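Local coordinates for protein B-N-acetylhexosaminidase (Streptomyces plicatus, PDB 5FD0) that hydrolyses terminal beta-linked N-acetylhexosamine residues from the non-reducing ends of glycans and glycoconjugates, probably by substrate-assisted, retaining catalysis, at residues W367-T372 against P394-Y399; L400-T405 against L412-Y417. All coordinates share one frame; numbering follows the deposited sequence.

Contact 1: W367-T372 against P394-Y399; sequences WGLDRT and PADRTY. With NAG (2-acetamido-2-deoxy-beta-D-glucopyranose), chain B.
Tyr399 meets Trp367 through its phenol oxygen: OH lies 3.1 Å from Trp367 CB, and the two side chains slant across one another without stacking. With CG of Trp367 set between its backbone N and carbonyl carbon (chi1 61°), the indole turns one face to the acetamido methyl of the bound NAG, whose C8 sits over the middle of the ring, 3.5 Å from CE2. The Tyr399 hydroxyl donates to the acetamido oxygen, OH to NAG O7 being 2.7 Å, with O7 near the plane of the phenol ring at its edge. The methyl over the indole and the bond to O7 would limit the turning of the acetamido group. NE1, at the rim of the indole, is hydrogen-bonded to Gln352.

Behind this pocket the backbones join at Ala395, whose N donates to Gly368 O (3.1 Å) from above the carbonyl plane, with a weak second bond to Trp367 O. Asp396 reaches across Leu369 to take the Asp370 N-H on the syn side of OD2, at 2.9 Å and nearly straight, though 31° out of the carboxylate plane. The Asp370 and Asp396 carboxylate planes stand almost perpendicular, 89° apart. OD1 of Asp370 and OD2 of Asp396 approach to 3.8 Å, a like-charge pair probably eased by Arg422, which bridges to both residues, and by water 1, which donates to OD1 of each. Arg397 adds a long, weak salt bridge, NH2 to Asp370 OD1 at 3.4 Å, with the carboxylate oxygen near the guanidinium plane; its NH1 is hydrogen-bonded to Arg422 O.

Tryptophan and tyrosine around an N-acetyl group, on loops following barrel strands 363-366 and 389-392, are characteristic of the family 20 hexosaminidase active site, where the acetamido group is thought to act as the nucleophile.

Contact 2: L400-T405 against L412-Y417; sequences LDMKYT and LSWAGY. With NAG (2-acetamido-2-deoxy-beta-D-glucopyranose), chain B.
Met402 packs its thioether against the type I turn from Ser413 to Gly416 while the backbones pair on its flank. Leu412 N donates to Asp401 O at 2.9 Å, and Lys403 N returns a nearly linear bond (2.8 Å, 175°) to Leu412 O in the carbonyl plane, giving a single beta bridge between Met402 and Leu412. The bend at chi2 of the methionine brings SD over one face of the Trp414 indole, 4.4 Å from the centroid of its five-membered ring and 19° off the normal. This is a Met-aromatic contact; a second bend, at chi3, turns the methyl CE to the same face nearer the rim, where it also touches Ala415 CB at 3.7 Å.

The indole edge serves the sugar. Trp414 NE1 donates to NAG O6 (2.9 Å, 168°), and O6 in turn donates to Asp401 OD2 at 2.7 Å. O6 thus accepts one bond and donates the other, which would orient the hydroxyl. Leu412 CD1 lies against NAG C6, adding an apolar contact to the hydroxymethyl group.

Toward solvent the contact is looser. Tyr417, an exposed residue, lays one ring face on the Thr405 backbone, with C of Thr405 3.4 Å from CD1, while Lys403 CB comes to the ring edge. Extended beyond CG, the Lys403 chain runs outward, and water 3 bridges NZ and the Tyr417 hydroxyl.

Both segments belong to the long loop between strand 389-392 and helix 420-424. Leu400 packs its side chain on strand 440-447, and Tyr404 bonds to Tyr460 of helix 455-462 and stacks on Tyr504.

In the fold
Contact 1 precedes contact 2 along the chain, and residues 394-399 run straight into 400-405. Their centres are 10 Å apart, on the same side of the chain's centre, within the catalytic TIM-barrel domain. Contact 1 joins the loops after the adjacent parallel strands 363-366 and 389-392; contact 2 folds the second loop back on itself before helix 420-424. They also touch directly: Arg371 NH2 lies 2.8 Å from Trp414 O, probably a hydrogen bond, and Ala395 CB packs 3.5 Å from Trp414 CH2. The loop after strand 389-392, helped by Trp367 from the loop after 363-366, meets both the acetamido and the 6-hydroxyl groups of NAG.

Contact 1: W367-T372 against P394-Y399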
# COMPACT_ATOMS: atom_id res chain seq x y z
N TRP A 367 -7.31 -4.94 -12.55
CA TRP A 367 -5.93 -4.93 -13.00
C TRP A 367 -5.81 -4.98 -14.53
O TRP A 367 -4.75 -5.35 -15.05
CB TRP A 367 -5.19 -6.08 -12.33
CG TRP A 367 -5.69 -7.46 -12.60
CD1 TRP A 367 -6.82 -8.06 -12.09
CD2 TRP A 367 -5.03 -8.47 -13.38
NE1 TRP A 367 -6.90 -9.36 -12.53
CE2 TRP A 367 -5.81 -9.64 -13.32
CE3 TRP A 367 -3.84 -8.49 -14.12
CZ2 TRP A 367 -5.47 -10.81 -14.00
CZ3 TRP A 367 -3.50 -9.66 -14.79
CH2 TRP A 367 -4.31 -10.79 -14.72
N GLY A 368 -6.84 -4.57 -15.25
CA GLY A 368 -6.78 -4.52 -16.69
C GLY A 368 -5.90 -3.40 -17.20
O GLY A 368 -5.20 -2.71 -16.46
N LEU A 369 -5.92 -3.25 -18.52
CA LEU A 369 -5.00 -2.36 -19.22
C LEU A 369 -5.76 -1.56 -20.27
O LEU A 369 -6.91 -1.87 -20.60
CB LEU A 369 -3.87 -3.13 -19.90
CG LEU A 369 -2.96 -4.07 -19.13
CD1 LEU A 369 -3.68 -5.32 -18.74
CD2 LEU A 369 -1.79 -4.42 -20.02
N ASP A 370 -5.11 -0.52 -20.82
CA ASP A 370 -5.71 0.22 -21.93
C ASP A 370 -6.26 -0.73 -22.99
O ASP A 370 -7.37 -0.54 -23.49
CB ASP A 370 -4.69 1.13 -22.60
CG ASP A 370 -4.50 2.43 -21.88
OD1 ASP A 370 -5.03 2.63 -20.76
OD2 ASP A 370 -3.77 3.26 -22.45
N ARG A 371 -5.48 -1.75 -23.33
CA ARG A 371 -5.77 -2.67 -24.42
C ARG A 371 -6.73 -3.80 -24.06
O ARG A 371 -7.02 -4.64 -24.91
CB ARG A 371 -4.48 -3.31 -24.90
CG ARG A 371 -3.97 -4.34 -23.92
CD ARG A 371 -2.55 -4.66 -24.26
NE ARG A 371 -2.04 -5.74 -23.42
CZ ARG A 371 -0.75 -5.95 -23.20
NH1 ARG A 371 0.17 -5.14 -23.73
NH2 ARG A 371 -0.38 -6.95 -22.43
N THR A 372 -7.16 -3.87 -22.82
CA THR A 372 -8.12 -4.90 -22.42
C THR A 372 -9.37 -4.78 -23.28
O THR A 372 -9.79 -3.67 -23.65
CB THR A 372 -8.43 -4.72 -20.94
OG1 THR A 372 -7.24 -5.02 -20.21
CG2 THR A 372 -9.56 -5.60 -20.50
N PRO A 394 -4.47 -0.64 -12.57
CA PRO A 394 -4.23 -1.15 -13.93
C PRO A 394 -2.80 -1.63 -14.10
O PRO A 394 -1.85 -1.00 -13.63
CB PRO A 394 -4.53 0.07 -14.82
CG PRO A 394 -5.48 0.94 -13.99
CD PRO A 394 -4.97 0.74 -12.56
N ALA A 395 -2.65 -2.79 -14.76
CA ALA A 395 -1.32 -3.40 -14.85
C ALA A 395 -0.36 -2.59 -15.71
O ALA A 395 0.86 -2.72 -15.55
CB ALA A 395 -1.39 -4.84 -15.38
N ASP A 396 -0.87 -1.72 -16.57
CA ASP A 396 -0.04 -0.82 -17.36
C ASP A 396 -0.02 0.59 -16.77
O ASP A 396 0.30 1.55 -17.48
CB ASP A 396 -0.51 -0.79 -18.82
CG ASP A 396 -1.93 -0.26 -18.99
OD1 ASP A 396 -2.66 -0.18 -17.99
OD2 ASP A 396 -2.30 0.06 -20.16
N ARG A 397 -0.34 0.72 -15.48
CA ARG A 397 -0.25 1.98 -14.76
C ARG A 397 0.44 1.86 -13.40
O ARG A 397 1.38 2.61 -13.12
CB ARG A 397 -1.65 2.56 -14.54
CG ARG A 397 -2.44 2.80 -15.84
CD ARG A 397 -2.02 4.04 -16.53
NE ARG A 397 -2.80 4.25 -17.75
CZ ARG A 397 -2.66 5.29 -18.54
NH1 ARG A 397 -1.78 6.23 -18.23
NH2 ARG A 397 -3.38 5.38 -19.66
N THR A 398 -0.04 0.98 -12.52
CA THR A 398 0.37 0.98 -11.11
C THR A 398 0.96 -0.34 -10.65
O THR A 398 1.19 -0.51 -9.44
CB THR A 398 -0.82 1.33 -10.21
OG1 THR A 398 -1.77 0.26 -10.25
CG2 THR A 398 -1.51 2.61 -10.69
N TYR A 399 1.20 -1.28 -11.55
CA TYR A 399 2.00 -2.48 -11.24
C TYR A 399 3.47 -2.06 -11.16
O TYR A 399 4.11 -1.78 -12.17
CB TYR A 399 1.78 -3.56 -12.30
CG TYR A 399 0.64 -4.47 -12.01
CD1 TYR A 399 -0.53 -4.00 -11.39
CD2 TYR A 399 0.70 -5.82 -12.34
CE1 TYR A 399 -1.57 -4.84 -11.14
CE2 TYR A 399 -0.35 -6.67 -12.08
CZ TYR A 399 -1.47 -6.17 -11.47
OH TYR A 399 -2.49 -7.01 -11.19
C1 NAG B . -0.22 -11.05 -13.30
C2 NAG B . -0.53 -11.98 -12.12
C3 NAG B . 0.45 -11.93 -10.98
C4 NAG B . 1.86 -11.81 -11.42
C5 NAG B . 1.88 -10.51 -12.22
C6 NAG B . 3.23 -10.01 -12.60
C7 NAG B . -2.26 -10.49 -11.19
C8 NAG B . -3.65 -10.35 -10.62
N2 NAG B . -1.87 -11.72 -11.58
O1 NAG B . -0.58 -11.69 -14.46
O3 NAG B . 0.34 -13.16 -10.21
O4 NAG B . 2.72 -11.75 -10.29
O5 NAG B . 1.16 -10.74 -13.45
O6 NAG B . 3.13 -8.73 -13.17
O7 NAG B . -1.56 -9.53 -11.28
O HOH W 1 -4.63 1.52 -18.31
O HOH W 2 -2.47 -1.30 -22.71

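Contact 2: L400-T405 against L412-Y417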
# COMPACT_ATOMS: atom_id res chain seq x y z
N LEU A 400 3.98 -1.98 -9.93
CA LEU A 400 5.33 -1.48 -9.68
C LEU A 400 6.42 -2.46 -10.09
O LEU A 400 7.59 -2.07 -10.16
CB LEU A 400 5.49 -1.13 -8.18
CG LEU A 400 4.57 -0.00 -7.72
CD1 LEU A 400 4.67 0.12 -6.19
CD2 LEU A 400 4.94 1.32 -8.35
N ASP A 401 6.07 -3.70 -10.38
CA ASP A 401 7.01 -4.64 -10.96
C ASP A 401 7.20 -4.45 -12.45
O ASP A 401 8.08 -5.11 -13.01
CB ASP A 401 6.57 -6.09 -10.69
CG ASP A 401 5.26 -6.48 -11.38
OD1 ASP A 401 4.28 -5.69 -11.32
OD2 ASP A 401 5.20 -7.59 -11.97
N MET A 402 6.42 -3.59 -13.11
CA MET A 402 6.58 -3.44 -14.55
C MET A 402 7.80 -2.57 -14.88
O MET A 402 8.05 -1.55 -14.24
CB MET A 402 5.33 -2.84 -15.18
CG MET A 402 4.97 -3.50 -16.55
SD MET A 402 4.69 -5.29 -16.49
CE MET A 402 3.38 -5.38 -15.26
N LYS A 403 8.57 -3.00 -15.88
CA LYS A 403 9.73 -2.25 -16.33
C LYS A 403 9.36 -0.84 -16.76
O LYS A 403 8.29 -0.59 -17.33
CB LYS A 403 10.44 -2.95 -17.51
CG LYS A 403 11.06 -4.28 -17.09
CD LYS A 403 11.81 -4.94 -18.24
CE LYS A 403 12.57 -6.16 -17.77
NZ LYS A 403 13.04 -6.89 -18.95
N TYR A 404 10.28 0.09 -16.50
CA TYR A 404 10.15 1.46 -16.99
C TYR A 404 10.38 1.55 -18.49
O TYR A 404 9.71 2.31 -19.19
CB TYR A 404 11.16 2.36 -16.28
CG TYR A 404 11.10 2.34 -14.78
CD1 TYR A 404 10.14 3.08 -14.11
CD2 TYR A 404 12.01 1.62 -14.04
CE1 TYR A 404 10.09 3.09 -12.73
CE2 TYR A 404 11.98 1.61 -12.66
CZ TYR A 404 11.01 2.35 -12.01
OH TYR A 404 10.96 2.39 -10.65
N THR A 405 11.38 0.81 -18.97
CA THR A 405 11.75 0.75 -20.37
C THR A 405 12.34 -0.63 -20.63
O THR A 405 12.54 -1.43 -19.71
CB THR A 405 12.82 1.77 -20.73
OG1 THR A 405 14.06 1.30 -20.21
CG2 THR A 405 12.50 3.14 -20.16
N LEU A 412 9.10 -6.96 -15.02
CA LEU A 412 8.47 -7.66 -16.13
C LEU A 412 8.02 -6.69 -17.21
O LEU A 412 7.99 -5.48 -17.01
CB LEU A 412 7.28 -8.48 -15.64
CG LEU A 412 7.61 -9.56 -14.62
CD1 LEU A 412 6.34 -10.32 -14.31
CD2 LEU A 412 8.70 -10.51 -15.14
N SER A 413 7.64 -7.23 -18.37
CA SER A 413 7.27 -6.38 -19.49
C SER A 413 5.98 -6.83 -20.17
O SER A 413 5.65 -6.29 -21.22
CB SER A 413 8.40 -6.34 -20.53
OG SER A 413 8.68 -7.64 -20.98
N TRP A 414 5.24 -7.77 -19.60
CA TRP A 414 4.09 -8.30 -20.30
C TRP A 414 3.01 -7.24 -20.51
O TRP A 414 2.23 -7.34 -21.45
CB TRP A 414 3.52 -9.51 -19.57
CG TRP A 414 2.95 -9.21 -18.21
CD1 TRP A 414 3.59 -9.31 -17.03
CD2 TRP A 414 1.62 -8.77 -17.92
NE1 TRP A 414 2.73 -8.99 -16.00
CE2 TRP A 414 1.52 -8.65 -16.53
CE3 TRP A 414 0.49 -8.49 -18.70
CZ2 TRP A 414 0.35 -8.24 -15.89
CZ3 TRP A 414 -0.68 -8.09 -18.07
CH2 TRP A 414 -0.73 -7.97 -16.67
N ALA A 415 2.97 -6.22 -19.66
CA ALA A 415 1.99 -5.15 -19.78
C ALA A 415 2.53 -3.97 -20.58
O ALA A 415 1.95 -2.88 -20.52
CB ALA A 415 1.52 -4.68 -18.40
N GLY A 416 3.61 -4.16 -21.33
CA GLY A 416 4.32 -3.02 -21.92
C GLY A 416 5.23 -2.40 -20.88
O GLY A 416 5.44 -2.94 -19.79
N TYR A 417 5.79 -1.25 -21.22
CA TYR A 417 6.65 -0.47 -20.35
C TYR A 417 5.84 0.64 -19.70
O TYR A 417 4.89 1.17 -20.29
CB TYR A 417 7.83 0.09 -21.13
CG TYR A 417 8.61 -1.05 -21.76
CD1 TYR A 417 9.22 -1.99 -20.96
CD2 TYR A 417 8.70 -1.20 -23.14
CE1 TYR A 417 9.90 -3.04 -21.48
CE2 TYR A 417 9.39 -2.28 -23.70
CZ TYR A 417 10.00 -3.19 -22.86
OH TYR A 417 10.69 -4.26 -23.35
C1 NAG B . -0.22 -11.05 -13.30
C2 NAG B . -0.53 -11.98 -12.12
C3 NAG B . 0.45 -11.93 -10.98
C4 NAG B . 1.86 -11.81 -11.42
C5 NAG B . 1.88 -10.51 -12.22
C6 NAG B . 3.23 -10.01 -12.60
C7 NAG B . -2.26 -10.49 -11.19
C8 NAG B . -3.65 -10.35 -10.62
N2 NAG B . -1.87 -11.72 -11.58
O1 NAG B . -0.58 -11.69 -14.46
O3 NAG B . 0.34 -13.16 -10.21
O4 NAG B . 2.72 -11.75 -10.29
O5 NAG B . 1.16 -10.74 -13.45
O6 NAG B . 3.13 -8.73 -13.17
O7 NAG B . -1.56 -9.53 -11.28
O HOH W 3 11.98 -6.18 -21.73